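Local coordinates for heme-binding protein HutZ (Vibrio cholerae, PDB 3TGV) that binds heme and probably degrades it to biliverdin beta and delta, releasing the iron, at residues Val62-Ile67 / Phe84-Ser89. The protein carries 1 engineered substitution. Numbering follows the deposited sequence.
Sequences VSIMMI and FDAVAS
The ring of Phe84 turns one face to Ile64, whose CB stands 4.0 Å from the ring centroid and only 14° off the normal, a CH-pi contact displaced a little toward the rim. Ile64 then straddles that outer half of the ring: CG2 sits by CZ and CE1, while CD1 reaches the other flank, 3.5 Å from Phe84 CE2. In Phe84, chi1 of 58° sets CG between the backbone N and the carbonyl carbon, and chi2 then turns the ring so that one face lies against Ile64. Tyr42 also meets the ring, its plane inclined to that of Phe84, and Leu133 and Pro129 touch it too. On the same side of the sheet the row runs on: Ile64 CD1 rests 3.7 Å from Ala86 CB, and Val62 CG2 lies near Ala88 CB, with Leu127 touching both Ile64 and Ala88.

Beneath this layer the strands are antiparallel. Ile64 and Phe84 form a hydrogen-bonded pair, Ile64 N to Phe84 O at 2.7 Å and Phe84 N returning to Ile64 O; Val62 and Ala86 form the next, exchanging two N-H...O bonds, Ala86 N to Val62 O (2.9 Å) and Val62 N to Ala86 O (3.2 Å). Between them Ser63 and Asp85, the non-hydrogen-bonded pair, put their side chains on the opposite face. Ser63 OG, anti to its backbone N (chi1 179°), gives a hydrogen bond to Asp85 OD1 at 3.1 Å and accepts one from the backbone N of Val30 of the second subunit, its strongest polar partner.

The two faces thus differ in chemistry: an apolar one packs inside the split beta-barrel of the pyridoxamine 5'-phosphate oxidase-like fold, and a mixed one meets the partner chain, with Ser63 and Asp85 as its polar part and Met65 as an apolar neighbour; there a long, weak ion pair links Asp85 OD2 to Arg51 of the second subunit.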
loop_
_atom_site.group_PDB
_atom_site.type_symbol
_atom_site.label_atom_id
_atom_site.label_comp_id
_atom_site.label_asym_id
_atom_site.label_seq_id
_atom_site.Cartn_x
_atom_site.Cartn_y
_atom_site.Cartn_z
ATOM N N VAL A 62 -4.125 -11.701 -3.739
ATOM C CA VAL A 62 -3.706 -10.469 -3.095
ATOM C C VAL A 62 -2.210 -10.300 -3.267
ATOM O O VAL A 62 -1.473 -11.272 -3.232
ATOM C CB VAL A 62 -3.877 -10.545 -1.582
ATOM C CG1 VAL A 62 -4.256 -9.188 -1.034
ATOM C CG2 VAL A 62 -4.876 -11.605 -1.221
ATOM N N SER A 63 -1.770 -9.061 -3.416
ATOM C CA SER A 63 -0.363 -8.738 -3.279
ATOM C C SER A 63 -0.209 -8.026 -1.930
ATOM O O SER A 63 -0.949 -7.085 -1.627
ATOM C CB SER A 63 0.119 -7.892 -4.463
ATOM O OG SER A 63 1.489 -7.533 -4.349
ATOM N N ILE A 64 0.722 -8.506 -1.105
ATOM C CA ILE A 64 0.880 -8.014 0.268
ATOM C C ILE A 64 2.218 -7.302 0.486
ATOM O O ILE A 64 3.260 -7.741 -0.013
ATOM C CB ILE A 64 0.795 -9.175 1.266
ATOM C CG1 ILE A 64 -0.603 -9.797 1.238
ATOM C CG2 ILE A 64 1.162 -8.706 2.677
ATOM C CD1 ILE A 64 -0.673 -11.157 1.883
ATOM N N MET A 65 2.192 -6.200 1.221
ATOM C CA MET A 65 3.425 -5.487 1.552
ATOM C C MET A 65 3.445 -5.028 3.003
ATOM O O MET A 65 2.467 -4.465 3.515
ATOM C CB MET A 65 3.638 -4.293 0.616
ATOM C CG MET A 65 4.855 -3.457 0.960
ATOM S SD MET A 65 5.232 -2.183 -0.268
ATOM C CE MET A 65 3.746 -1.195 -0.156
ATOM N N MET A 66 4.565 -5.287 3.658
ATOM C CA MET A 66 4.823 -4.815 5.006
ATOM C C MET A 66 5.975 -3.813 4.860
ATOM O O MET A 66 7.037 -4.155 4.332
ATOM C CB MET A 66 5.214 -6.019 5.865
ATOM C CG MET A 66 5.320 -5.801 7.358
ATOM S SD MET A 66 5.918 -7.315 8.175
ATOM C CE MET A 66 4.762 -8.514 7.549
ATOM N N ILE A 67 5.764 -2.572 5.286
ATOM C CA ILE A 67 6.701 -1.492 4.968
ATOM C C ILE A 67 6.970 -0.519 6.125
ATOM O O ILE A 67 6.068 -0.216 6.923
ATOM C CB ILE A 67 6.214 -0.698 3.721
ATOM C CG1 ILE A 67 7.261 0.331 3.301
ATOM C CG2 ILE A 67 4.829 -0.049 3.983
ATOM C CD1 ILE A 67 7.080 0.820 1.884
ATOM N N PHE A 84 5.099 -9.923 -0.915
ATOM C CA PHE A 84 4.788 -11.258 -1.413
ATOM C C PHE A 84 3.344 -11.319 -1.877
ATOM O O PHE A 84 2.511 -10.529 -1.428
ATOM C CB PHE A 84 5.053 -12.328 -0.347
ATOM C CG PHE A 84 4.276 -12.142 0.933
ATOM C CD1 PHE A 84 4.716 -11.261 1.905
ATOM C CD2 PHE A 84 3.125 -12.884 1.181
ATOM C CE1 PHE A 84 4.008 -11.092 3.091
ATOM C CE2 PHE A 84 2.409 -12.721 2.375
ATOM C CZ PHE A 84 2.861 -11.827 3.327
ATOM N N ASP A 85 3.056 -12.240 -2.791
ATOM C CA ASP A 85 1.692 -12.472 -3.246
ATOM C C ASP A 85 1.134 -13.639 -2.463
ATOM O O ASP A 85 1.900 -14.443 -1.932
ATOM C CB ASP A 85 1.650 -12.769 -4.744
ATOM C CG ASP A 85 2.083 -11.579 -5.589
ATOM O OD1 ASP A 85 2.187 -10.452 -5.049
ATOM O OD2 ASP A 85 2.327 -11.771 -6.800
ATOM N N ALA A 86 -0.197 -13.724 -2.381
ATOM C CA ALA A 86 -0.862 -14.726 -1.557
ATOM C C ALA A 86 -2.215 -15.153 -2.123
ATOM O O ALA A 86 -2.739 -14.536 -3.037
ATOM C CB ALA A 86 -1.034 -14.207 -0.129
ATOM N N VAL A 87 -2.769 -16.224 -1.565
ATOM C CA VAL A 87 -4.109 -16.678 -1.907
ATOM C C VAL A 87 -5.005 -16.491 -0.698
ATOM O O VAL A 87 -4.682 -16.962 0.391
ATOM C CB VAL A 87 -4.123 -18.161 -2.288
ATOM C CG1 VAL A 87 -5.556 -18.612 -2.588
ATOM C CG2 VAL A 87 -3.208 -18.403 -3.472
ATOM N N ALA A 88 -6.121 -15.795 -0.883
ATOM C CA ALA A 88 -7.002 -15.461 0.229
ATOM C C ALA A 88 -8.098 -16.491 0.418
ATOM O O ALA A 88 -8.622 -17.033 -0.545
ATOM C CB ALA A 88 -7.623 -14.078 0.033
ATOM N N SER A 89 -8.450 -16.730 1.674
ATOM C CA SER A 89 -9.524 -17.638 2.009
ATOM C C SER A 89 -10.250 -17.065 3.215
ATOM O O SER A 89 -9.623 -16.532 4.132
ATOM C CB SER A 89 -8.958 -19.024 2.319
ATOM O OG SER A 89 -9.935 -20.023 2.105
#